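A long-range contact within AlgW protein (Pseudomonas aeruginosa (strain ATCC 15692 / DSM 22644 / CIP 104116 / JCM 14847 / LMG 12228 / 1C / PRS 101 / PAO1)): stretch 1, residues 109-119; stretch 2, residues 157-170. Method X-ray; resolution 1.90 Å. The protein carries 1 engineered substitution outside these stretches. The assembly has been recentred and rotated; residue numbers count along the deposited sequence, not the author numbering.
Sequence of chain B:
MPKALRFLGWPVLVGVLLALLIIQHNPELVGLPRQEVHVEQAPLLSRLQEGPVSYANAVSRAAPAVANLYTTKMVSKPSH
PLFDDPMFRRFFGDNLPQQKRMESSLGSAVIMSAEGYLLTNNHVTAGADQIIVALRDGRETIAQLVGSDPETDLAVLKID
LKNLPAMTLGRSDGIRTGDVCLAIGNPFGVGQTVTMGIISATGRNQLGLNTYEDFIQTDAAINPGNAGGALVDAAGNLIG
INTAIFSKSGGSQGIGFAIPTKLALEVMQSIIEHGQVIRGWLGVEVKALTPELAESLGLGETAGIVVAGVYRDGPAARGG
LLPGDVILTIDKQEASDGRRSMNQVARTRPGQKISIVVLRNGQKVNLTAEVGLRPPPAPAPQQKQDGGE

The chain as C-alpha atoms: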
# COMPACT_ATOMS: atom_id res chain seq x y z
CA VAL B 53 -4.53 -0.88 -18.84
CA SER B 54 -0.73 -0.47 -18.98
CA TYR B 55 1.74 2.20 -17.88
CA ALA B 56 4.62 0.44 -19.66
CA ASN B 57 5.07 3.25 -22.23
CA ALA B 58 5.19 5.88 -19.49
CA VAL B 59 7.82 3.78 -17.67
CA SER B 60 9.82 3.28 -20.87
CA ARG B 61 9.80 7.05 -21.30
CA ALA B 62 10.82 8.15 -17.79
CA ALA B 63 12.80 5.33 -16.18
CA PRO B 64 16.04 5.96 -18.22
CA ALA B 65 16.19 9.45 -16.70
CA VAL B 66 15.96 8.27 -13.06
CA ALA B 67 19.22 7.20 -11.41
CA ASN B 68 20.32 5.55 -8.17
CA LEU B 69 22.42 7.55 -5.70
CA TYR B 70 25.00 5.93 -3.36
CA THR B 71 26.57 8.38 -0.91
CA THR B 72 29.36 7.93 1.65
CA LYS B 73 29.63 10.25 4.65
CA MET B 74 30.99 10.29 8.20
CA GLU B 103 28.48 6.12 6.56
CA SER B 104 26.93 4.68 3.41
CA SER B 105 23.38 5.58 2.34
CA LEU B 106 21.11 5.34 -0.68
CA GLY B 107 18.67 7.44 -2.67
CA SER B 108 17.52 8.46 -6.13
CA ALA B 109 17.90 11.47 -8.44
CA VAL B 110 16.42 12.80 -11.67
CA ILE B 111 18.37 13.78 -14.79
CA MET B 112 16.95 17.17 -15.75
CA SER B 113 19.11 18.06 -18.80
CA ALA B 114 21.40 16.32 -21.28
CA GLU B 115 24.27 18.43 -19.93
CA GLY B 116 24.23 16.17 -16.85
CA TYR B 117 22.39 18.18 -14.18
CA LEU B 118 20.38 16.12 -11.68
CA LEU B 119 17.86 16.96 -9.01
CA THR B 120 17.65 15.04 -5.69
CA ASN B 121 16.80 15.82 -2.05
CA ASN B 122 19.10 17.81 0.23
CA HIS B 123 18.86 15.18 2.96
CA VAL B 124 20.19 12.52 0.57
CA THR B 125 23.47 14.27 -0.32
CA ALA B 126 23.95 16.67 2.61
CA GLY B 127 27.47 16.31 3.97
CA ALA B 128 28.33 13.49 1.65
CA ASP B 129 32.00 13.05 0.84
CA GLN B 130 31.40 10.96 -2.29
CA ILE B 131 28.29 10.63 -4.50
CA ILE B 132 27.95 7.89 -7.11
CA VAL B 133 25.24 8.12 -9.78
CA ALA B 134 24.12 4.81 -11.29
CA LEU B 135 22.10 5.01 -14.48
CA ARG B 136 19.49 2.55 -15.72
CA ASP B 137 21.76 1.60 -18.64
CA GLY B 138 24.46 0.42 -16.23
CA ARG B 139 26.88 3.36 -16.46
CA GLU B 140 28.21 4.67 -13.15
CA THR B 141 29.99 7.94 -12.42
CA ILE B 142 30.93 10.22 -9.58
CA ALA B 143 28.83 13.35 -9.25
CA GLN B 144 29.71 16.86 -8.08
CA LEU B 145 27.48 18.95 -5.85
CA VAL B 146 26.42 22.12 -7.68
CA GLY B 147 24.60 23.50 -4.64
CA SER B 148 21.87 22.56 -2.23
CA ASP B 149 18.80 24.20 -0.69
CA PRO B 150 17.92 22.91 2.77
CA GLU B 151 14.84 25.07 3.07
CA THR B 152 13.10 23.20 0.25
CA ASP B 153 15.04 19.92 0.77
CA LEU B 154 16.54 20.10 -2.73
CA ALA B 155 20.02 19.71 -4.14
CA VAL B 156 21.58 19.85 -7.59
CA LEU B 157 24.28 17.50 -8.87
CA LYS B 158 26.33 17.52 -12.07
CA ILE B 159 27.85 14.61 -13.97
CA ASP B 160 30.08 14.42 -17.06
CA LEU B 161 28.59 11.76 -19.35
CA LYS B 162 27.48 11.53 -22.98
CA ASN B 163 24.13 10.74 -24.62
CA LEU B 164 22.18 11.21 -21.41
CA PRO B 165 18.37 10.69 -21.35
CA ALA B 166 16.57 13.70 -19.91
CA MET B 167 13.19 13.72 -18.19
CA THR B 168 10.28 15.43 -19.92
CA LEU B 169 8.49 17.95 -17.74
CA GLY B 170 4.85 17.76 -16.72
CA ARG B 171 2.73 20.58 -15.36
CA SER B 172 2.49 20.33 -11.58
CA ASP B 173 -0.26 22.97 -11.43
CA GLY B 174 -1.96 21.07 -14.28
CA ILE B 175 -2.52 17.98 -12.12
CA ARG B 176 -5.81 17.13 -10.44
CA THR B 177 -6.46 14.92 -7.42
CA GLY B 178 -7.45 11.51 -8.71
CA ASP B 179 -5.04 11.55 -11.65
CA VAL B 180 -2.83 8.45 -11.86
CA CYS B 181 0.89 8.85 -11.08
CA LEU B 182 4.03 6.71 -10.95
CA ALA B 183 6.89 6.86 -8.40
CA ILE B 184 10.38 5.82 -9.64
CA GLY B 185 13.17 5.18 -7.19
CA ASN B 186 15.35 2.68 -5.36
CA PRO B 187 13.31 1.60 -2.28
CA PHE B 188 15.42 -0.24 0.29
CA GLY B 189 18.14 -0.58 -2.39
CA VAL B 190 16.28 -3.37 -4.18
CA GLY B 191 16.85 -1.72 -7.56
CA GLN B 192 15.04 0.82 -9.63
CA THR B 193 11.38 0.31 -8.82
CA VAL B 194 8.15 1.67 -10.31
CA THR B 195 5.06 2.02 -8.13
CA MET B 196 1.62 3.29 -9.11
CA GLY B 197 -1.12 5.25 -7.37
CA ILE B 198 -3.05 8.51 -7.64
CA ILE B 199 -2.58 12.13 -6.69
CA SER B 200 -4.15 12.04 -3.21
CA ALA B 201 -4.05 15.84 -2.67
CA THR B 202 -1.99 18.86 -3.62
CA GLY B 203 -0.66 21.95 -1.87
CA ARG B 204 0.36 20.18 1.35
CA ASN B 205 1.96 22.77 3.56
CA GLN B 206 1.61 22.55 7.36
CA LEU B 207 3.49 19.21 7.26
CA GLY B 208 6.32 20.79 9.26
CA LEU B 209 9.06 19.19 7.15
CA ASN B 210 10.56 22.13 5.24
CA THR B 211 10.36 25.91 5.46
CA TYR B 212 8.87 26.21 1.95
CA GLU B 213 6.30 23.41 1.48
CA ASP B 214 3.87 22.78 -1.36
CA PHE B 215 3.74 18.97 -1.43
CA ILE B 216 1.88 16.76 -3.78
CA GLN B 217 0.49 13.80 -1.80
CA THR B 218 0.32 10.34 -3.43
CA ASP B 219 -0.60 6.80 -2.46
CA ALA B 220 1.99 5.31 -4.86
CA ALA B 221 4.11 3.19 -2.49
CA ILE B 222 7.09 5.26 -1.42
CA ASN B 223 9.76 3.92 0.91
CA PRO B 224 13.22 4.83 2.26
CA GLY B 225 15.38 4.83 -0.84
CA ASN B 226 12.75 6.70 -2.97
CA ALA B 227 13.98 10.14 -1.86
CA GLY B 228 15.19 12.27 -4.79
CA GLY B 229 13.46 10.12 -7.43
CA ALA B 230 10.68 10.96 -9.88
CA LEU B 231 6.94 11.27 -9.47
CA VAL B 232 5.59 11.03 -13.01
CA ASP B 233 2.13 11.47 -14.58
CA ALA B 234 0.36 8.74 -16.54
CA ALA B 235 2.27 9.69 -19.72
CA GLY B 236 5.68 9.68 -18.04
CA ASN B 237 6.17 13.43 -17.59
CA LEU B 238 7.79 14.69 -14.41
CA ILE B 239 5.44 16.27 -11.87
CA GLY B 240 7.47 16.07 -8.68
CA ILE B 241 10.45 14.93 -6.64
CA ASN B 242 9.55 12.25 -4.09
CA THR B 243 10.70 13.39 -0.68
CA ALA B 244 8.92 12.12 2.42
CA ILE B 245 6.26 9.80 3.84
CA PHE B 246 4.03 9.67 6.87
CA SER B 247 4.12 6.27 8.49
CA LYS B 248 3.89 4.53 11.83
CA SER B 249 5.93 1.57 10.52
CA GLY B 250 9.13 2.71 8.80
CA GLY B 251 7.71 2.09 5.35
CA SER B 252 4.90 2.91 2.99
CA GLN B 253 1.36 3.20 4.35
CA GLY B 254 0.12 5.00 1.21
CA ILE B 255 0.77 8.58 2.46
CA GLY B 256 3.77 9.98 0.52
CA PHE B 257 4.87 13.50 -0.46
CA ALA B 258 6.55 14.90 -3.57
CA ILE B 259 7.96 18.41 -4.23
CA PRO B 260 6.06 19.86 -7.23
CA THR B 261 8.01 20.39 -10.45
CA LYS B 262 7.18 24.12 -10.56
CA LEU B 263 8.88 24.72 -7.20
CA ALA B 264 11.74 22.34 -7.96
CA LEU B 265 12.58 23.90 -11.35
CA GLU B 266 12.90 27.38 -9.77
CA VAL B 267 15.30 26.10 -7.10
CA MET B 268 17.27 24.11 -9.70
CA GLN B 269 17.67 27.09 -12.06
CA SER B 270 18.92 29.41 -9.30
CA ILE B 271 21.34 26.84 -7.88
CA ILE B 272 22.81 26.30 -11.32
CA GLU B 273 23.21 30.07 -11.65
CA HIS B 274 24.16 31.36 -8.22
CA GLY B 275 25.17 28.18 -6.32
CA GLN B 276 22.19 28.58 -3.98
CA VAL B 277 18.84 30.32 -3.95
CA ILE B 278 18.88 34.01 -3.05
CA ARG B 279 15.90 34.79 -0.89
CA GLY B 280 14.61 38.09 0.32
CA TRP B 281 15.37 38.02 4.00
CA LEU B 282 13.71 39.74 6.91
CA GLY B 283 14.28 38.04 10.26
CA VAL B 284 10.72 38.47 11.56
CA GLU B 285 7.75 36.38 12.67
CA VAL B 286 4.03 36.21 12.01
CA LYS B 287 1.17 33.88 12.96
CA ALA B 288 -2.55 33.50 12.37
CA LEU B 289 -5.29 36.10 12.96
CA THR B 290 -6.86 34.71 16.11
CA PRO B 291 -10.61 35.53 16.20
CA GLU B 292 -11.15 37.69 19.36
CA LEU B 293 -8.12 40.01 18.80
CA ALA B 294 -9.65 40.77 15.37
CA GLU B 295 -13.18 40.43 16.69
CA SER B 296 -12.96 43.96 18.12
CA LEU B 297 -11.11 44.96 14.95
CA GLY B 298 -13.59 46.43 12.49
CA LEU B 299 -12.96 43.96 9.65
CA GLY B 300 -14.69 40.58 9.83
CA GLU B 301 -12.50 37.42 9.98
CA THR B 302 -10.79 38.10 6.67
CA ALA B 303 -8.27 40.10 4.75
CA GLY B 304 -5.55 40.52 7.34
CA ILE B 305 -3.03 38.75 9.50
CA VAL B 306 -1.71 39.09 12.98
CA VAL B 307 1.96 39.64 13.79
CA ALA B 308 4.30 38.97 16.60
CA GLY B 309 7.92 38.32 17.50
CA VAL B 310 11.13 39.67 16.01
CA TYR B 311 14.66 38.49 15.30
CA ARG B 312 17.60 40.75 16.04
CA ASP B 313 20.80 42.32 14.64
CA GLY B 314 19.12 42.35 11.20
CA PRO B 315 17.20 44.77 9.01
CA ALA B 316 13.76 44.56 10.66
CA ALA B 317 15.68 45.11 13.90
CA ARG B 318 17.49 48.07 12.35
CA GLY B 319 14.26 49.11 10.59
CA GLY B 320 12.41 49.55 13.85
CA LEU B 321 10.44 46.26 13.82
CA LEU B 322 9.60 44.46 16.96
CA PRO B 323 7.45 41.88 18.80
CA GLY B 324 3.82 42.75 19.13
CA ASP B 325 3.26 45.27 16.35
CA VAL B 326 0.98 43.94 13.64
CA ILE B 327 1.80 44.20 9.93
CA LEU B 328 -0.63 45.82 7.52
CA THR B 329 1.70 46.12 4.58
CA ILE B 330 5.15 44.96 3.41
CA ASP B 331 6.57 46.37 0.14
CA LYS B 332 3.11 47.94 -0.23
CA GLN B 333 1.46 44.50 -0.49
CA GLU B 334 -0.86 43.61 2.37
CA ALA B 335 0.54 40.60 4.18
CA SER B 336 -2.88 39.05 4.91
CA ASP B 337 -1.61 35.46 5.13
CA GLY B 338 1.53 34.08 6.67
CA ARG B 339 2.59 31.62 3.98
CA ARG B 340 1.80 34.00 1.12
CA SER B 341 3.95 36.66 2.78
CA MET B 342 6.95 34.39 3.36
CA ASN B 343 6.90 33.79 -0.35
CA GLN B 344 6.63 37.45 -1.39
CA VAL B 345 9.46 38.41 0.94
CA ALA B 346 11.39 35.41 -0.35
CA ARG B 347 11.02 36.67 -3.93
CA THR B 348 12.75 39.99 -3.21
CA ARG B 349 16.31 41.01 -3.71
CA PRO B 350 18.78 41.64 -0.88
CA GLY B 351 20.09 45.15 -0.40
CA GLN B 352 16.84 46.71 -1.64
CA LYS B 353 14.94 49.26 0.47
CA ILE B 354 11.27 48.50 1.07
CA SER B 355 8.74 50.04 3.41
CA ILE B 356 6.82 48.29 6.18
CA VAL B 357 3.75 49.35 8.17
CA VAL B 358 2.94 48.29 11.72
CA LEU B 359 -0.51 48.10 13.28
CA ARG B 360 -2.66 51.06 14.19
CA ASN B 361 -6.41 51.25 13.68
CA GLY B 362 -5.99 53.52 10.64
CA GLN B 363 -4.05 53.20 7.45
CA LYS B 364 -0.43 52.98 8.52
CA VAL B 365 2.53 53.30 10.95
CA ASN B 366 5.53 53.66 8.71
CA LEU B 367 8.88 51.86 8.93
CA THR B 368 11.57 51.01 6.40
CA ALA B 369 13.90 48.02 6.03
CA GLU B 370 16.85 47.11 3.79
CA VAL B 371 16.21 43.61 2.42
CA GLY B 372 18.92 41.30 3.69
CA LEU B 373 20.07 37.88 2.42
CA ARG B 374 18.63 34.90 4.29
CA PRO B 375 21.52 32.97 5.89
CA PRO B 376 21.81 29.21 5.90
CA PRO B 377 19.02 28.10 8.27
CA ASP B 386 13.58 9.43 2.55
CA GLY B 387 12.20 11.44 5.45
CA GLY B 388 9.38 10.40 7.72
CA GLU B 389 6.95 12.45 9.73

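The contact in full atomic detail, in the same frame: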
# COMPACT_ATOMS: atom_id res chain seq x y z
N ALA B 109 17.70 10.14 -7.88
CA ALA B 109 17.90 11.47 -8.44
C ALA B 109 17.33 11.49 -9.85
O ALA B 109 17.17 10.44 -10.48
CB ALA B 109 19.38 11.89 -8.46
N VAL B 110 17.02 12.68 -10.34
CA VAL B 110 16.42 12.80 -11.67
C VAL B 110 17.32 13.62 -12.60
O VAL B 110 17.67 14.76 -12.29
CB VAL B 110 15.01 13.42 -11.61
CG1 VAL B 110 14.48 13.51 -13.04
CG2 VAL B 110 14.08 12.56 -10.72
N ILE B 111 17.62 13.07 -13.76
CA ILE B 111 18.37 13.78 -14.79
C ILE B 111 17.46 14.81 -15.44
O ILE B 111 16.51 14.45 -16.15
CB ILE B 111 18.93 12.82 -15.84
CG1 ILE B 111 19.70 11.69 -15.19
CG2 ILE B 111 19.81 13.60 -16.85
CD1 ILE B 111 19.88 10.50 -16.10
N MET B 112 17.77 16.08 -15.24
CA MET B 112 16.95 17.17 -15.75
C MET B 112 17.42 17.74 -17.09
O MET B 112 16.62 18.35 -17.80
CB MET B 112 16.88 18.30 -14.72
CG MET B 112 16.37 17.88 -13.36
SD MET B 112 14.70 17.15 -13.50
CE MET B 112 13.71 18.63 -13.39
N SER B 113 18.70 17.59 -17.48
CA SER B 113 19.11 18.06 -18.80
C SER B 113 20.27 17.21 -19.31
O SER B 113 21.00 16.59 -18.52
CB SER B 113 19.50 19.54 -18.80
OG SER B 113 20.60 19.81 -17.94
N ALA B 114 20.41 17.18 -20.64
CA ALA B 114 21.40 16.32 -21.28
C ALA B 114 22.81 16.72 -20.93
O ALA B 114 23.73 15.92 -21.09
CB ALA B 114 21.23 16.32 -22.81
N GLU B 115 22.99 17.95 -20.43
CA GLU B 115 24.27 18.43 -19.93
C GLU B 115 24.73 17.70 -18.68
O GLU B 115 25.88 17.90 -18.26
CB GLU B 115 24.18 19.92 -19.62
CG GLU B 115 23.90 20.82 -20.81
CD GLU B 115 22.96 21.95 -20.44
OE1 GLU B 115 23.36 22.83 -19.65
OE2 GLU B 115 21.80 21.96 -20.94
N GLY B 116 23.86 16.92 -18.04
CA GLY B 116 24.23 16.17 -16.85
C GLY B 116 23.88 16.78 -15.51
O GLY B 116 24.52 16.44 -14.51
N TYR B 117 22.89 17.67 -15.45
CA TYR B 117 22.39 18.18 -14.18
C TYR B 117 21.28 17.26 -13.64
O TYR B 117 20.43 16.77 -14.39
CB TYR B 117 21.85 19.61 -14.34
CG TYR B 117 22.95 20.62 -14.62
CD1 TYR B 117 23.95 20.85 -13.69
CD2 TYR B 117 22.99 21.34 -15.82
CE1 TYR B 117 24.96 21.78 -13.93
CE2 TYR B 117 24.00 22.29 -16.06
CZ TYR B 117 24.98 22.49 -15.12
OH TYR B 117 26.00 23.39 -15.34
N LEU B 118 21.29 17.06 -12.33
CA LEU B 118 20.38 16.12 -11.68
C LEU B 118 19.81 16.80 -10.47
O LEU B 118 20.53 17.53 -9.77
CB LEU B 118 21.07 14.80 -11.26
CG LEU B 118 21.46 13.85 -12.40
CD1 LEU B 118 22.89 14.06 -12.78
CD2 LEU B 118 21.26 12.37 -12.05
N LEU B 119 18.52 16.58 -10.24
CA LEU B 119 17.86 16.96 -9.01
C LEU B 119 17.73 15.75 -8.06
O LEU B 119 17.50 14.61 -8.50
CB LEU B 119 16.47 17.51 -9.34
CG LEU B 119 16.26 19.03 -9.35
CD1 LEU B 119 14.90 19.35 -9.89
CD2 LEU B 119 16.47 19.66 -7.98
N LEU B 157 23.07 18.24 -8.57
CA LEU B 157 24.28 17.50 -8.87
C LEU B 157 24.59 17.69 -10.35
O LEU B 157 23.71 17.98 -11.15
CB LEU B 157 24.11 15.99 -8.59
CG LEU B 157 23.65 15.47 -7.22
CD1 LEU B 157 23.52 13.91 -7.25
CD2 LEU B 157 24.61 15.92 -6.15
N LYS B 158 25.85 17.45 -10.70
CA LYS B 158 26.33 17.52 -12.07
C LYS B 158 27.21 16.32 -12.34
O LYS B 158 28.06 15.96 -11.52
CB LYS B 158 27.14 18.82 -12.30
CG LYS B 158 27.41 19.15 -13.79
CD LYS B 158 28.62 18.40 -14.36
CE LYS B 158 29.12 19.01 -15.65
NZ LYS B 158 27.99 19.33 -16.57
N ILE B 159 27.01 15.70 -13.50
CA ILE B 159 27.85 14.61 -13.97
C ILE B 159 28.33 14.92 -15.38
O ILE B 159 27.74 15.72 -16.10
CB ILE B 159 27.11 13.25 -13.91
CG1 ILE B 159 25.90 13.18 -14.87
CG2 ILE B 159 26.66 12.95 -12.44
CD1 ILE B 159 25.27 11.75 -14.97
N ASP B 160 29.43 14.26 -15.76
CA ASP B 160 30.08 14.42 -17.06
C ASP B 160 29.94 13.10 -17.80
O ASP B 160 30.75 12.19 -17.60
CB ASP B 160 31.53 14.84 -16.88
CG ASP B 160 32.31 14.89 -18.18
OD1 ASP B 160 31.85 15.56 -19.12
OD2 ASP B 160 33.40 14.28 -18.25
N LEU B 161 28.93 13.00 -18.66
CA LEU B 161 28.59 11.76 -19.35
C LEU B 161 27.82 12.08 -20.62
O LEU B 161 27.04 13.04 -20.66
CB LEU B 161 27.77 10.83 -18.44
CG LEU B 161 28.52 9.88 -17.50
CD1 LEU B 161 27.60 8.83 -16.89
CD2 LEU B 161 29.67 9.20 -18.23
N LYS B 162 28.01 11.26 -21.65
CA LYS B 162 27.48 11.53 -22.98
C LYS B 162 26.17 10.79 -23.23
O LYS B 162 25.89 9.75 -22.63
CB LYS B 162 28.50 11.13 -24.07
CG LYS B 162 28.33 9.70 -24.60
CD LYS B 162 29.27 9.35 -25.78
CE LYS B 162 28.61 9.52 -27.16
NZ LYS B 162 27.90 8.28 -27.63
N ASN B 163 25.37 11.35 -24.15
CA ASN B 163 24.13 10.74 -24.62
C ASN B 163 23.20 10.39 -23.46
O ASN B 163 22.70 9.27 -23.33
CB ASN B 163 24.40 9.51 -25.49
CG ASN B 163 25.23 9.82 -26.74
OD1 ASN B 163 25.57 8.92 -27.51
ND2 ASN B 163 25.55 11.11 -26.95
N LEU B 164 22.98 11.37 -22.62
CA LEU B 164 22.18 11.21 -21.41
C LEU B 164 20.69 11.37 -21.73
O LEU B 164 20.31 12.27 -22.49
CB LEU B 164 22.60 12.23 -20.38
CG LEU B 164 23.82 11.82 -19.56
CD1 LEU B 164 24.09 12.82 -18.43
CD2 LEU B 164 23.61 10.41 -19.01
N PRO B 165 19.82 10.51 -21.16
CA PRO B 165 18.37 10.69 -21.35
C PRO B 165 17.81 11.67 -20.34
O PRO B 165 18.00 11.51 -19.13
CB PRO B 165 17.80 9.28 -21.14
CG PRO B 165 18.75 8.66 -20.11
CD PRO B 165 20.11 9.37 -20.26
N ALA B 166 17.11 12.70 -20.81
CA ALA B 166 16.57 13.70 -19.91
C ALA B 166 15.06 13.50 -19.72
O ALA B 166 14.34 13.10 -20.64
CB ALA B 166 16.86 15.12 -20.41
N MET B 167 14.61 13.78 -18.51
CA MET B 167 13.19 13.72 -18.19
C MET B 167 12.42 14.80 -18.95
O MET B 167 12.88 15.94 -19.08
CB MET B 167 13.02 13.93 -16.69
CG MET B 167 11.62 13.77 -16.24
SD MET B 167 11.13 12.05 -16.32
CE MET B 167 12.20 11.40 -15.07
N THR B 168 11.24 14.44 -19.44
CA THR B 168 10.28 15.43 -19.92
C THR B 168 9.57 16.03 -18.72
O THR B 168 9.37 15.36 -17.71
CB THR B 168 9.25 14.79 -20.85
OG1 THR B 168 9.92 14.11 -21.91
CG2 THR B 168 8.35 15.85 -21.46
N LEU B 169 9.15 17.28 -18.84
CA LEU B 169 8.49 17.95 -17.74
C LEU B 169 6.97 17.90 -17.90
O LEU B 169 6.44 18.12 -18.98
CB LEU B 169 8.93 19.40 -17.66
CG LEU B 169 10.41 19.65 -17.47
CD1 LEU B 169 10.60 21.15 -17.55
CD2 LEU B 169 10.94 19.08 -16.12
N GLY B 170 6.29 17.60 -16.80
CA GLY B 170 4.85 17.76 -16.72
C GLY B 170 4.50 19.15 -16.20
O GLY B 170 5.34 20.04 -16.07
O HOH W 1 14.22 18.32 -18.04

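Stretch 1 is a hairpin, and stretch 2 runs along it, burying 818 Å² between them. The hairpin is closed by its own backbone bonds, among them M112 N to Y117 O at 2.9 Å and G116 N to S113 O at 2.9 Å. Stretch 2 first pairs with the second arm of the hairpin, then loops past the turn and returns along the first arm.

The pairing is antiparallel. L118 N donates to L157 O at 2.8 Å, and L157 N donates back to L118 O at 2.9 Å. A third backbone bond lies beside them: I159 N donates to G116 O at 2.8 Å. Two CA-H...O contacts lie between these bonds: K158 CA to G116 O at 3.2 Å and Y117 CA to L157 O at 3.3 Å.

L118 and L157 project to one face of the sheet, with their CB atoms 4.2 Å apart. L118 CD1 also packs on I159 CG1 at 3.8 Å. These branched apolar side chains are buried and fill the space without needing polar partners.

Y117 and K158 occupy the other face. K158 CG lies 3.6 Å from Y117 CE1, so the aliphatic part of the lysine packs against the tyrosine. K158 then carries its amine over the ring face, with NZ 4.9 Å from the Y117 ring centroid in a cation-pi arrangement. The same NZ donates to E115 O at 3.1 Å. A long, flexible lysine can do all three.

The hollow at the turn is G116. L164 points toward stretch 1 and sets its CD1 3.7 Å from G116 CA. A CB on G116 would lie 2.2 Å from I159 O, a clash. The backbone angles of G116 also call for glycine, since a CB would be jammed against the preceding carbonyl.

Beyond the turn, A166 is a small bump on stretch 2. Its CB points toward stretch 1 and lies 4.0 Å from S113 CA. Next to it, M167 N donates to I111 O at 3.1 Å in a nearly straight bond. I111 CG2 rests 3.6 Å from P165 O, a buried carbonyl with no polar partner in the model. I111 CD1 approaches P165 CD at 4.3 Å.

M167 also points toward stretch 1, and its CE touches V110 CG1 at 3.7 Å. M112 starts away from stretch 2, but its three m rotamers bring CE to 3.9 Å from L169 CD2. One water bridges the backbone here, donating to M112 O at 2.4 Å and M167 O at 2.9 Å.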